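Local coordinates for probable adhesion protein (Pseudomonas aeruginosa PAO1, PDB 6R3Z) that binds a divalent metal ion through six histidines and, as a family 9 solute-binding protein, probably delivers ferrous iron for transport, at residues H14-Y19 with I120-T125; N39-E44 with V64-F69; N109-L114 with P197-E202; S249-G254 with A258-E263. All coordinates share one frame; numbering follows the deposited sequence.

Three of the four contacts meet at one nickel ion: interactions 2 and 3 each supply two histidines and interaction 4 supplies His250, with His177 completing the six. Interaction 1 coordinates nothing. It is a buried junction of two helices, made of tyrosine, valine and one glutamine, and it touches interaction 3 through Phe113 and interaction 4 through Ser18 and His14. Interactions 2 and 4 are largely buried too; 2 joins aromatic packing to metal ligation, while 4 pairs apolar packing with a lysine-to-carbonyl bond. Interaction 3 is more open, buries the least surface and consists almost wholly of its metal ligands. It also brings together loops that follow strands of two different parallel sheets, whereas interaction 4 is local in sequence.

Interaction 1 of 4, residues H14-Y19 with I120-T125; sequences HPYYSY and ITQVNT
The junction between helix 14-24 and helix 116-133 is made by Tyr16 and Tyr19 on one side and Gln122 and Val123 on the other. The short segment axes approach to 10.7 Å at their closest and cross at -56°, a spacing that leaves room for the two tyrosine rings. Tyr16 reaches across with its phenol end: OH donates to Gln122 OE1 at 2.7 Å. The donor lies in the carbonyl plane on a lone pair of OE1, with a C=O...donor angle of 143°, and OE1 sits at the edge of the tyrosine ring. Asn62 ND2 is a second partner of the same hydroxyl, so this buried group has two polar partners. Helix 14-24 is the connection of a beta-alpha-beta crossover between the parallel neighbours 8-11 and 29-32, and this contact packs it against a helix that follows the last strand of the same sheet. Tyr19 provides the apolar half. Val123 CG2 comes obliquely to the ring, 3.6 Å from Tyr19 CG, and Gln122 CB lies 4.1 Å from Tyr19 CE2. The ring is rotated to chi2 -15°, which lays one of its faces over Pro15 O. A branched valine can set one methyl against the base of the ring, while glutamine offers an aliphatic stem to one tyrosine and an amide oxygen to the other. Tyr19 OH is hydrogen-bonded to Ser119 OG on the same long helix as Gln122, and Tyr261 meets the Tyr19 ring edge-to-face. Ala145 and Tyr148 of helix 138-160 also pack on Val123.

Interaction 2 of 4, residues N39-E44 with V64-F69; sequences NPHAYE and VGHDDF. With NI (nickel (II) ion), chain B; EDO (1,2-ethanediol), chain G.
His41 and His66 converge on the nickel with their imidazoles steeply inclined to one another, the planes 72° apart and the centroids separated by 4.7 Å. NE2 of His41 binds the metal at 2.2 Å and NE2 of His66 at 2.3 Å. His41 NE2 lies at the edge of the His66 ring, and the two nitrogens meet because they share a metal, not through a hydrogen bond. A second aromatic pair belongs to the same contact: Tyr43 directs its edge toward the face of Phe69 in an offset edge-to-face arrangement, planes at 64°, with Tyr43 CD2 3.9 Å from Phe69 CD1. With CG between the backbone N and the carbonyl carbon (chi1 61°), the Phe69 ring meets both Tyr43 and Pro40, whose CB is 4.3 Å from Phe69 CE2. Tyrosine suits its position because its OH can bond to Asp49 while the ring stays buried. Asn39 fixes the rotation of His41. Its OD1 accepts from His41 N at 3.1 Å, forming an Asx turn, and from His41 ND1 at 2.7 Å, nearly in the imidazole plane. With ND1 donating, NE2 keeps its lone pair for the metal, and the asparagine oxygen would probably make the ring a somewhat stronger ligand.

Interaction 3 of 4, residues N109-L114 with P197-E202; sequences NPHTFL and PAHGIE. With NI (nickel (II) ion), chain B; EDO (1,2-ethanediol), chain D.
The imidazoles of His111 and His199 stand almost perpendicular, planes 89° apart and centroids 4.6 Å from each other, as their side chains come from opposite directions. In the plane of the His111 ring, at its edge, lie His199 CD2 and the amide carbon of Asn109. The His199 ring is met obliquely by His111 NE2 and by Pro110, whose CG is 4.4 Å from His199 CE1. His111 CA lies over one face of the Phe113 ring, offset toward the rim. Nickel joins the two histidines: it is 2.2 Å from His111 NE2 and 2.1 Å from His199 NE2. His199 extends CG opposite its backbone N (chi1 -170°), which sends the ring out from a type II turn running from Ala198 to Ile201. Gly200 suits that turn because its phi is positive. Asn109 OD1 accepts from His111 N at 3.0 Å, an Asx turn, and from His111 ND1 at 2.8 Å with the acceptor in the imidazole plane, so the ring cannot easily swivel. The first loop follows strand 84-86 of one parallel sheet and the second follows strand 193-194 of the other, the two-lobed plan of metal-binding proteins of this family. Since the loops have little besides the metal between them, coordination probably supplies most of the attraction, consistent with a site that closes on its ion and can open to release it.

Interaction 4 of 4, residues S249-G254 with A258-E263; sequences SHISYG and AGKYEE. With NI (nickel (II) ion), chain B.
The CG2 methyl of Ile251 lies against the methylenes of Lys260, 3.9 Å from Lys260 CD, the two side chains running antiparallel. The lysine chain runs out with CG, CD and CE extended, then bends at its last torsion (chi4 60°). That bend delivers NZ to Tyr253 O at 2.7 Å, a nearly straight approach to the carbonyl oxygen (C=O...donor angle 162°). A flexible lysine suits the place: its methylenes lie along isoleucine while its ammonium holds a loop carbonyl, and a salt bridge to Glu264 balances the charge. One water accepts from Tyr253 N at 3.1 Å and, weakly, from Lys260 NZ. The loop connects strand 244-248, at one edge of the second parallel sheet, to helix 260-277, and carries His250, whose NE2 binds nickel at 2.2 Å. Directly after that ligand, Ile251 takes a left-handed backbone conformation. Ser249 OG accepts from Ile251 N at 2.9 Å in an ST turn and is hydrogen-bonded to Glu264. With Ile251 CG2 anti to the backbone N and CG1 beside it (chi1 -44°), the branches part: CG2 serves Lys260, while CD1 comes obliquely within 3.6 Å of Tyr261 CD1. Tyr261 OH is hydrogen-bonded to Phe113 O; Leu114, the next residue, also packs on Ile251.

Interaction 1 of 4, residues H14-Y19 with I120-T125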
# COMPACT_ATOMS: atom_id res chain seq x y z
N HIS A 14 -5.51 -0.29 -5.54
CA HIS A 14 -5.74 1.16 -5.67
C HIS A 14 -4.46 1.98 -5.89
O HIS A 14 -4.46 2.80 -6.81
CB HIS A 14 -6.54 1.72 -4.49
CG HIS A 14 -7.95 1.24 -4.44
ND1 HIS A 14 -8.26 -0.04 -4.03
CD2 HIS A 14 -9.09 1.90 -4.72
CE1 HIS A 14 -9.58 -0.12 -4.07
NE2 HIS A 14 -10.12 1.01 -4.51
N PRO A 15 -3.37 1.79 -5.10
CA PRO A 15 -2.15 2.61 -5.31
C PRO A 15 -1.62 2.47 -6.72
O PRO A 15 -1.20 3.48 -7.28
CB PRO A 15 -1.18 2.06 -4.27
CG PRO A 15 -2.07 1.57 -3.16
CD PRO A 15 -3.18 0.89 -3.94
N TYR A 16 -1.70 1.25 -7.32
CA TYR A 16 -1.20 1.03 -8.69
C TYR A 16 -2.06 1.75 -9.72
O TYR A 16 -1.51 2.26 -10.69
CB TYR A 16 -0.99 -0.45 -9.01
CG TYR A 16 0.06 -1.04 -8.08
CD1 TYR A 16 1.42 -0.93 -8.37
CD2 TYR A 16 -0.30 -1.60 -6.86
CE1 TYR A 16 2.40 -1.39 -7.47
CE2 TYR A 16 0.66 -2.04 -5.94
CZ TYR A 16 2.01 -1.93 -6.26
OH TYR A 16 2.95 -2.37 -5.34
N TYR A 17 -3.38 1.86 -9.47
CA TYR A 17 -4.25 2.66 -10.35
C TYR A 17 -3.72 4.12 -10.33
O TYR A 17 -3.55 4.74 -11.39
CB TYR A 17 -5.72 2.64 -9.87
CG TYR A 17 -6.62 3.38 -10.84
CD1 TYR A 17 -6.79 4.76 -10.75
CD2 TYR A 17 -7.24 2.71 -11.90
CE1 TYR A 17 -7.57 5.46 -11.67
CE2 TYR A 17 -8.02 3.40 -12.83
CZ TYR A 17 -8.18 4.78 -12.72
OH TYR A 17 -8.96 5.48 -13.60
N SER A 18 -3.43 4.65 -9.13
CA SER A 18 -2.90 6.02 -8.99
C SER A 18 -1.56 6.19 -9.70
O SER A 18 -1.39 7.16 -10.46
CB SER A 18 -2.80 6.41 -7.52
OG SER A 18 -4.08 6.64 -6.95
N TYR A 19 -0.63 5.23 -9.53
CA TYR A 19 0.68 5.31 -10.19
C TYR A 19 0.49 5.34 -11.71
O TYR A 19 0.98 6.26 -12.35
CB TYR A 19 1.58 4.11 -9.87
CG TYR A 19 1.95 3.82 -8.43
CD1 TYR A 19 1.76 4.76 -7.42
CD2 TYR A 19 2.48 2.58 -8.07
CE1 TYR A 19 2.09 4.48 -6.09
CE2 TYR A 19 2.79 2.27 -6.75
CZ TYR A 19 2.62 3.23 -5.77
OH TYR A 19 2.94 2.86 -4.48
N ILE A 120 8.05 5.94 -5.38
CA ILE A 120 8.80 6.64 -6.42
C ILE A 120 9.54 5.60 -7.30
O ILE A 120 9.49 5.68 -8.53
CB ILE A 120 9.74 7.71 -5.80
CG1 ILE A 120 8.89 8.88 -5.21
CG2 ILE A 120 10.78 8.21 -6.83
CD1 ILE A 120 9.62 9.85 -4.26
N THR A 121 10.21 4.61 -6.65
CA THR A 121 10.95 3.55 -7.34
C THR A 121 9.99 2.74 -8.25
O THR A 121 10.32 2.48 -9.41
CB THR A 121 11.78 2.70 -6.35
OG1 THR A 121 12.72 3.54 -5.65
CG2 THR A 121 12.53 1.56 -7.06
N GLN A 122 8.82 2.37 -7.73
CA GLN A 122 7.82 1.61 -8.50
C GLN A 122 7.30 2.43 -9.68
O GLN A 122 7.21 1.91 -10.79
CB GLN A 122 6.67 1.15 -7.59
CG GLN A 122 7.13 0.13 -6.57
CD GLN A 122 6.02 -0.29 -5.66
OE1 GLN A 122 5.23 -1.16 -6.02
NE2 GLN A 122 5.94 0.31 -4.48
N VAL A 123 7.01 3.72 -9.45
CA VAL A 123 6.52 4.64 -10.49
C VAL A 123 7.55 4.71 -11.63
O VAL A 123 7.17 4.56 -12.80
CB VAL A 123 6.15 6.02 -9.89
CG1 VAL A 123 6.09 7.11 -10.97
CG2 VAL A 123 4.82 5.94 -9.14
N ASN A 124 8.85 4.88 -11.28
CA ASN A 124 9.91 4.96 -12.28
C ASN A 124 10.07 3.66 -13.07
O ASN A 124 10.22 3.70 -14.29
CB ASN A 124 11.22 5.43 -11.65
CG ASN A 124 11.16 6.88 -11.20
OD1 ASN A 124 10.46 7.71 -11.79
ND2 ASN A 124 11.93 7.22 -10.18
N THR A 125 9.94 2.51 -12.39
CA THR A 125 10.03 1.19 -13.03
C THR A 125 8.86 0.99 -14.00
O THR A 125 9.07 0.58 -15.15
CB THR A 125 10.12 0.09 -11.97
OG1 THR A 125 11.39 0.23 -11.31
CG2 THR A 125 10.05 -1.32 -12.58

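Interaction 2 of 4, residues N39-E44 with V64-F69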
# COMPACT_ATOMS: atom_id res chain seq x y z
N ASN A 39 -12.55 -6.09 -0.84
CA ASN A 39 -11.34 -6.15 -0.02
C ASN A 39 -10.36 -7.04 -0.79
O ASN A 39 -10.66 -8.22 -1.04
CB ASN A 39 -11.63 -6.72 1.37
CG ASN A 39 -10.46 -6.76 2.33
OD1 ASN A 39 -9.31 -6.49 1.97
ND2 ASN A 39 -10.75 -7.09 3.58
N PRO A 40 -9.21 -6.50 -1.23
CA PRO A 40 -8.25 -7.33 -1.98
C PRO A 40 -7.68 -8.51 -1.18
O PRO A 40 -7.22 -9.48 -1.77
CB PRO A 40 -7.18 -6.33 -2.42
CG PRO A 40 -7.22 -5.25 -1.38
CD PRO A 40 -8.68 -5.13 -1.00
N HIS A 41 -7.75 -8.44 0.17
CA HIS A 41 -7.30 -9.51 1.06
C HIS A 41 -8.22 -10.74 1.00
O HIS A 41 -7.77 -11.85 1.25
CB HIS A 41 -7.21 -9.04 2.51
CG HIS A 41 -6.24 -7.91 2.70
ND1 HIS A 41 -6.65 -6.60 2.65
CD2 HIS A 41 -4.89 -7.94 2.85
CE1 HIS A 41 -5.56 -5.86 2.80
NE2 HIS A 41 -4.48 -6.63 2.93
N ALA A 42 -9.51 -10.52 0.69
CA ALA A 42 -10.52 -11.57 0.66
C ALA A 42 -11.04 -11.94 -0.75
O ALA A 42 -11.75 -12.94 -0.90
CB ALA A 42 -11.68 -11.18 1.57
N TYR A 43 -10.67 -11.15 -1.76
CA TYR A 43 -11.11 -11.35 -3.14
C TYR A 43 -10.75 -12.71 -3.72
O TYR A 43 -9.57 -13.11 -3.71
CB TYR A 43 -10.58 -10.23 -4.08
CG TYR A 43 -10.90 -10.50 -5.54
CD1 TYR A 43 -12.13 -10.12 -6.08
CD2 TYR A 43 -10.00 -11.16 -6.37
CE1 TYR A 43 -12.45 -10.39 -7.41
CE2 TYR A 43 -10.31 -11.45 -7.69
CZ TYR A 43 -11.54 -11.08 -8.21
OH TYR A 43 -11.84 -11.37 -9.52
N GLU A 44 -11.75 -13.38 -4.29
CA GLU A 44 -11.61 -14.65 -4.98
C GLU A 44 -11.89 -14.44 -6.47
O GLU A 44 -12.94 -13.86 -6.80
CB GLU A 44 -12.55 -15.72 -4.39
CG GLU A 44 -11.80 -16.83 -3.68
CD GLU A 44 -12.11 -16.97 -2.20
OE1 GLU A 44 -13.25 -17.37 -1.87
OE2 GLU A 44 -11.21 -16.69 -1.38
N VAL A 64 4.95 -9.09 -5.08
CA VAL A 64 5.77 -9.44 -3.91
C VAL A 64 4.93 -9.97 -2.73
O VAL A 64 5.43 -10.11 -1.62
CB VAL A 64 6.74 -8.30 -3.49
CG1 VAL A 64 7.83 -8.10 -4.55
CG2 VAL A 64 5.99 -6.99 -3.19
N GLY A 65 3.67 -10.28 -3.01
CA GLY A 65 2.79 -10.88 -2.01
C GLY A 65 1.44 -10.22 -1.83
O GLY A 65 0.61 -10.77 -1.09
N HIS A 66 1.20 -9.05 -2.46
CA HIS A 66 -0.11 -8.41 -2.28
C HIS A 66 -1.09 -8.59 -3.45
O HIS A 66 -2.21 -8.09 -3.38
CB HIS A 66 -0.02 -6.92 -1.89
CG HIS A 66 -0.99 -6.58 -0.79
ND1 HIS A 66 -2.34 -6.79 -0.94
CD2 HIS A 66 -0.75 -6.16 0.48
CE1 HIS A 66 -2.89 -6.44 0.21
NE2 HIS A 66 -1.98 -6.06 1.10
N ASP A 67 -0.71 -9.33 -4.48
CA ASP A 67 -1.67 -9.57 -5.56
C ASP A 67 -1.46 -10.95 -6.21
O ASP A 67 -1.49 -11.08 -7.44
CB ASP A 67 -1.73 -8.41 -6.59
CG ASP A 67 -0.42 -8.04 -7.25
OD1 ASP A 67 0.60 -8.75 -7.01
OD2 ASP A 67 -0.40 -7.04 -7.98
N ASP A 68 -1.35 -12.00 -5.37
CA ASP A 68 -1.23 -13.38 -5.87
C ASP A 68 -2.45 -13.75 -6.72
O ASP A 68 -2.29 -14.43 -7.73
CB ASP A 68 -1.07 -14.37 -4.70
CG ASP A 68 0.24 -14.22 -3.94
OD1 ASP A 68 1.20 -13.63 -4.50
OD2 ASP A 68 0.32 -14.70 -2.79
N PHE A 69 -3.65 -13.25 -6.34
CA PHE A 69 -4.90 -13.48 -7.08
C PHE A 69 -4.75 -13.12 -8.55
O PHE A 69 -5.28 -13.84 -9.41
CB PHE A 69 -6.09 -12.69 -6.47
CG PHE A 69 -5.99 -11.18 -6.44
CD1 PHE A 69 -6.39 -10.42 -7.54
CD2 PHE A 69 -5.55 -10.52 -5.30
CE1 PHE A 69 -6.31 -9.03 -7.51
CE2 PHE A 69 -5.48 -9.12 -5.27
CZ PHE A 69 -5.85 -8.38 -6.37
NI NI B . -2.45 -5.90 3.31
C1 EDO G . -4.80 -11.86 2.93
O1 EDO G . -4.22 -11.90 1.64
C2 EDO G . -5.25 -13.29 3.33
O2 EDO G . -6.59 -13.25 3.81

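Interaction 3 of 4, residues N109-L114 with P197-E202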
# COMPACT_ATOMS: atom_id res chain seq x y z
N ASN A 109 7.61 -8.34 3.60
CA ASN A 109 6.44 -7.49 3.72
C ASN A 109 6.05 -6.96 2.32
O ASN A 109 6.82 -6.26 1.68
CB ASN A 109 6.69 -6.32 4.71
CG ASN A 109 5.39 -5.61 5.08
OD1 ASN A 109 4.51 -5.37 4.24
ND2 ASN A 109 5.26 -5.24 6.35
N PRO A 110 4.84 -7.29 1.83
CA PRO A 110 4.47 -6.87 0.46
C PRO A 110 3.91 -5.45 0.32
O PRO A 110 3.58 -5.06 -0.81
CB PRO A 110 3.43 -7.92 0.06
CG PRO A 110 2.73 -8.25 1.35
CD PRO A 110 3.78 -8.13 2.44
N HIS A 111 3.76 -4.70 1.43
CA HIS A 111 3.15 -3.35 1.43
C HIS A 111 4.12 -2.22 1.03
O HIS A 111 4.13 -1.16 1.65
CB HIS A 111 2.51 -3.05 2.79
CG HIS A 111 1.46 -4.04 3.18
ND1 HIS A 111 1.78 -5.19 3.89
CD2 HIS A 111 0.12 -4.00 2.98
CE1 HIS A 111 0.64 -5.82 4.08
NE2 HIS A 111 -0.39 -5.15 3.54
N THR A 112 4.93 -2.46 -0.03
CA THR A 112 5.93 -1.49 -0.53
C THR A 112 5.25 -0.19 -0.99
O THR A 112 5.87 0.89 -0.90
CB THR A 112 6.73 -2.11 -1.68
OG1 THR A 112 5.83 -2.40 -2.76
CG2 THR A 112 7.50 -3.38 -1.25
N PHE A 113 3.97 -0.29 -1.46
CA PHE A 113 3.21 0.90 -1.91
C PHE A 113 2.92 1.89 -0.77
O PHE A 113 2.59 3.03 -1.05
CB PHE A 113 1.92 0.50 -2.64
CG PHE A 113 1.13 -0.58 -1.93
CD1 PHE A 113 0.15 -0.24 -0.99
CD2 PHE A 113 1.35 -1.92 -2.20
CE1 PHE A 113 -0.60 -1.23 -0.35
CE2 PHE A 113 0.61 -2.92 -1.54
CZ PHE A 113 -0.34 -2.57 -0.60
N LEU A 114 3.05 1.47 0.50
CA LEU A 114 2.83 2.40 1.60
C LEU A 114 4.16 3.00 2.08
O LEU A 114 4.49 2.95 3.25
CB LEU A 114 1.98 1.79 2.74
CG LEU A 114 0.59 1.30 2.32
CD1 LEU A 114 -0.05 0.44 3.39
CD2 LEU A 114 -0.32 2.45 1.93
N PRO A 197 -1.77 -12.25 13.34
CA PRO A 197 -0.64 -13.21 13.34
C PRO A 197 0.01 -13.45 11.98
O PRO A 197 1.17 -13.88 11.91
CB PRO A 197 -1.25 -14.49 13.92
CG PRO A 197 -2.73 -14.37 13.67
CD PRO A 197 -3.03 -12.89 13.77
N ALA A 198 -0.73 -13.16 10.90
CA ALA A 198 -0.26 -13.26 9.50
C ALA A 198 -1.09 -12.29 8.68
O ALA A 198 -2.16 -11.85 9.13
CB ALA A 198 -0.44 -14.68 8.97
N HIS A 199 -0.58 -11.94 7.49
CA HIS A 199 -1.23 -10.97 6.59
C HIS A 199 -2.74 -11.21 6.40
O HIS A 199 -3.13 -12.22 5.79
CB HIS A 199 -0.51 -10.92 5.23
CG HIS A 199 -0.98 -9.79 4.35
ND1 HIS A 199 -1.00 -9.91 2.98
CD2 HIS A 199 -1.42 -8.55 4.69
CE1 HIS A 199 -1.46 -8.75 2.52
NE2 HIS A 199 -1.75 -7.92 3.51
N GLY A 200 -3.54 -10.31 6.97
CA GLY A 200 -4.99 -10.31 6.86
C GLY A 200 -5.73 -11.38 7.62
O GLY A 200 -6.91 -11.60 7.38
N ILE A 201 -5.03 -12.05 8.56
CA ILE A 201 -5.59 -13.12 9.40
C ILE A 201 -5.94 -12.56 10.78
O ILE A 201 -5.08 -11.98 11.46
CB ILE A 201 -4.64 -14.36 9.46
CG1 ILE A 201 -4.33 -14.91 8.02
CG2 ILE A 201 -5.20 -15.47 10.36
CD1 ILE A 201 -5.56 -15.15 7.08
N GLU A 202 -7.21 -12.73 11.19
CA GLU A 202 -7.71 -12.26 12.47
C GLU A 202 -7.07 -13.11 13.59
O GLU A 202 -7.01 -14.34 13.45
CB GLU A 202 -9.25 -12.38 12.50
CG GLU A 202 -9.95 -11.83 13.73
CD GLU A 202 -11.47 -11.72 13.61
OE1 GLU A 202 -11.97 -11.51 12.48
OE2 GLU A 202 -12.16 -11.84 14.65
NI NI B . -2.45 -5.90 3.31
C1 EDO D . -10.62 -11.42 17.72
O1 EDO D . -12.01 -11.30 17.43
C2 EDO D . -10.45 -12.43 18.87
O2 EDO D . -10.81 -13.71 18.37

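Interaction 4 of 4, residues S249-G254 with A258-E263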
# COMPACT_ATOMS: atom_id res chain seq x y z
N SER A 249 -4.80 4.33 6.63
CA SER A 249 -5.39 3.80 5.42
C SER A 249 -4.42 2.88 4.68
O SER A 249 -3.29 3.27 4.39
CB SER A 249 -5.84 4.93 4.50
OG SER A 249 -6.37 4.39 3.30
N HIS A 250 -4.91 1.69 4.30
CA HIS A 250 -4.17 0.72 3.48
C HIS A 250 -4.35 1.18 1.98
O HIS A 250 -3.80 0.53 1.08
CB HIS A 250 -4.84 -0.65 3.67
CG HIS A 250 -4.08 -1.86 3.19
ND1 HIS A 250 -3.86 -2.09 1.83
CD2 HIS A 250 -3.68 -2.96 3.88
CE1 HIS A 250 -3.28 -3.29 1.76
NE2 HIS A 250 -3.14 -3.84 2.97
N ILE A 251 -5.15 2.25 1.73
CA ILE A 251 -5.46 2.79 0.38
C ILE A 251 -6.08 1.62 -0.45
O ILE A 251 -5.55 1.20 -1.49
CB ILE A 251 -4.24 3.49 -0.28
CG1 ILE A 251 -3.50 4.41 0.78
CG2 ILE A 251 -4.70 4.29 -1.55
CD1 ILE A 251 -2.21 5.13 0.31
N SER A 252 -7.16 1.02 0.10
CA SER A 252 -7.77 -0.16 -0.50
C SER A 252 -9.29 -0.09 -0.53
O SER A 252 -9.91 -1.06 -0.95
CB SER A 252 -7.35 -1.39 0.30
OG SER A 252 -7.99 -1.38 1.57
N TYR A 253 -9.90 1.02 -0.08
CA TYR A 253 -11.36 1.14 0.01
C TYR A 253 -11.96 2.13 -0.99
O TYR A 253 -11.47 3.23 -1.11
CB TYR A 253 -11.73 1.60 1.44
CG TYR A 253 -13.21 1.53 1.73
CD1 TYR A 253 -13.80 0.34 2.15
CD2 TYR A 253 -14.03 2.65 1.57
CE1 TYR A 253 -15.17 0.27 2.41
CE2 TYR A 253 -15.40 2.58 1.82
CZ TYR A 253 -15.97 1.39 2.23
OH TYR A 253 -17.32 1.31 2.51
N GLY A 254 -13.08 1.76 -1.62
CA GLY A 254 -13.81 2.70 -2.47
C GLY A 254 -13.35 2.78 -3.91
O GLY A 254 -12.70 1.87 -4.39
N ALA A 258 -7.04 8.70 -9.82
CA ALA A 258 -5.64 9.09 -9.99
C ALA A 258 -5.08 9.71 -8.68
O ALA A 258 -3.98 9.35 -8.29
CB ALA A 258 -5.51 10.06 -11.15
N GLY A 259 -5.86 10.55 -7.99
CA GLY A 259 -5.43 11.24 -6.77
C GLY A 259 -5.52 10.49 -5.46
O GLY A 259 -5.00 10.97 -4.46
N LYS A 260 -6.20 9.31 -5.43
CA LYS A 260 -6.39 8.55 -4.18
C LYS A 260 -5.09 8.35 -3.40
O LYS A 260 -5.06 8.61 -2.18
CB LYS A 260 -7.04 7.18 -4.45
CG LYS A 260 -7.49 6.52 -3.14
CD LYS A 260 -8.02 5.11 -3.39
CE LYS A 260 -8.56 4.43 -2.15
NZ LYS A 260 -9.68 5.20 -1.54
N TYR A 261 -4.05 7.85 -4.08
CA TYR A 261 -2.77 7.57 -3.42
C TYR A 261 -2.22 8.79 -2.70
O TYR A 261 -1.93 8.70 -1.51
CB TYR A 261 -1.72 6.97 -4.37
CG TYR A 261 -0.47 6.59 -3.62
CD1 TYR A 261 -0.44 5.46 -2.81
CD2 TYR A 261 0.65 7.43 -3.62
CE1 TYR A 261 0.69 5.14 -2.06
CE2 TYR A 261 1.78 7.12 -2.87
CZ TYR A 261 1.80 5.97 -2.09
OH TYR A 261 2.87 5.70 -1.27
N GLU A 262 -2.06 9.92 -3.40
CA GLU A 262 -1.47 11.09 -2.75
C GLU A 262 -2.36 11.67 -1.62
O GLU A 262 -1.83 12.04 -0.57
CB GLU A 262 -1.03 12.15 -3.76
CG GLU A 262 -2.11 12.87 -4.53
CD GLU A 262 -1.44 13.44 -5.77
OE1 GLU A 262 -0.81 14.52 -5.68
OE2 GLU A 262 -1.50 12.76 -6.81
N GLU A 263 -3.69 11.66 -1.79
CA GLU A 263 -4.64 12.15 -0.78
C GLU A 263 -4.53 11.34 0.52
O GLU A 263 -4.33 11.92 1.60
CB GLU A 263 -6.10 12.12 -1.32
CG GLU A 263 -6.37 13.19 -2.37
CD GLU A 263 -7.65 13.01 -3.17
OE1 GLU A 263 -8.66 12.54 -2.60
OE2 GLU A 263 -7.64 13.34 -4.38
NI NI B . -2.45 -5.90 3.31
O HOH W 1 -8.92 3.67 1.18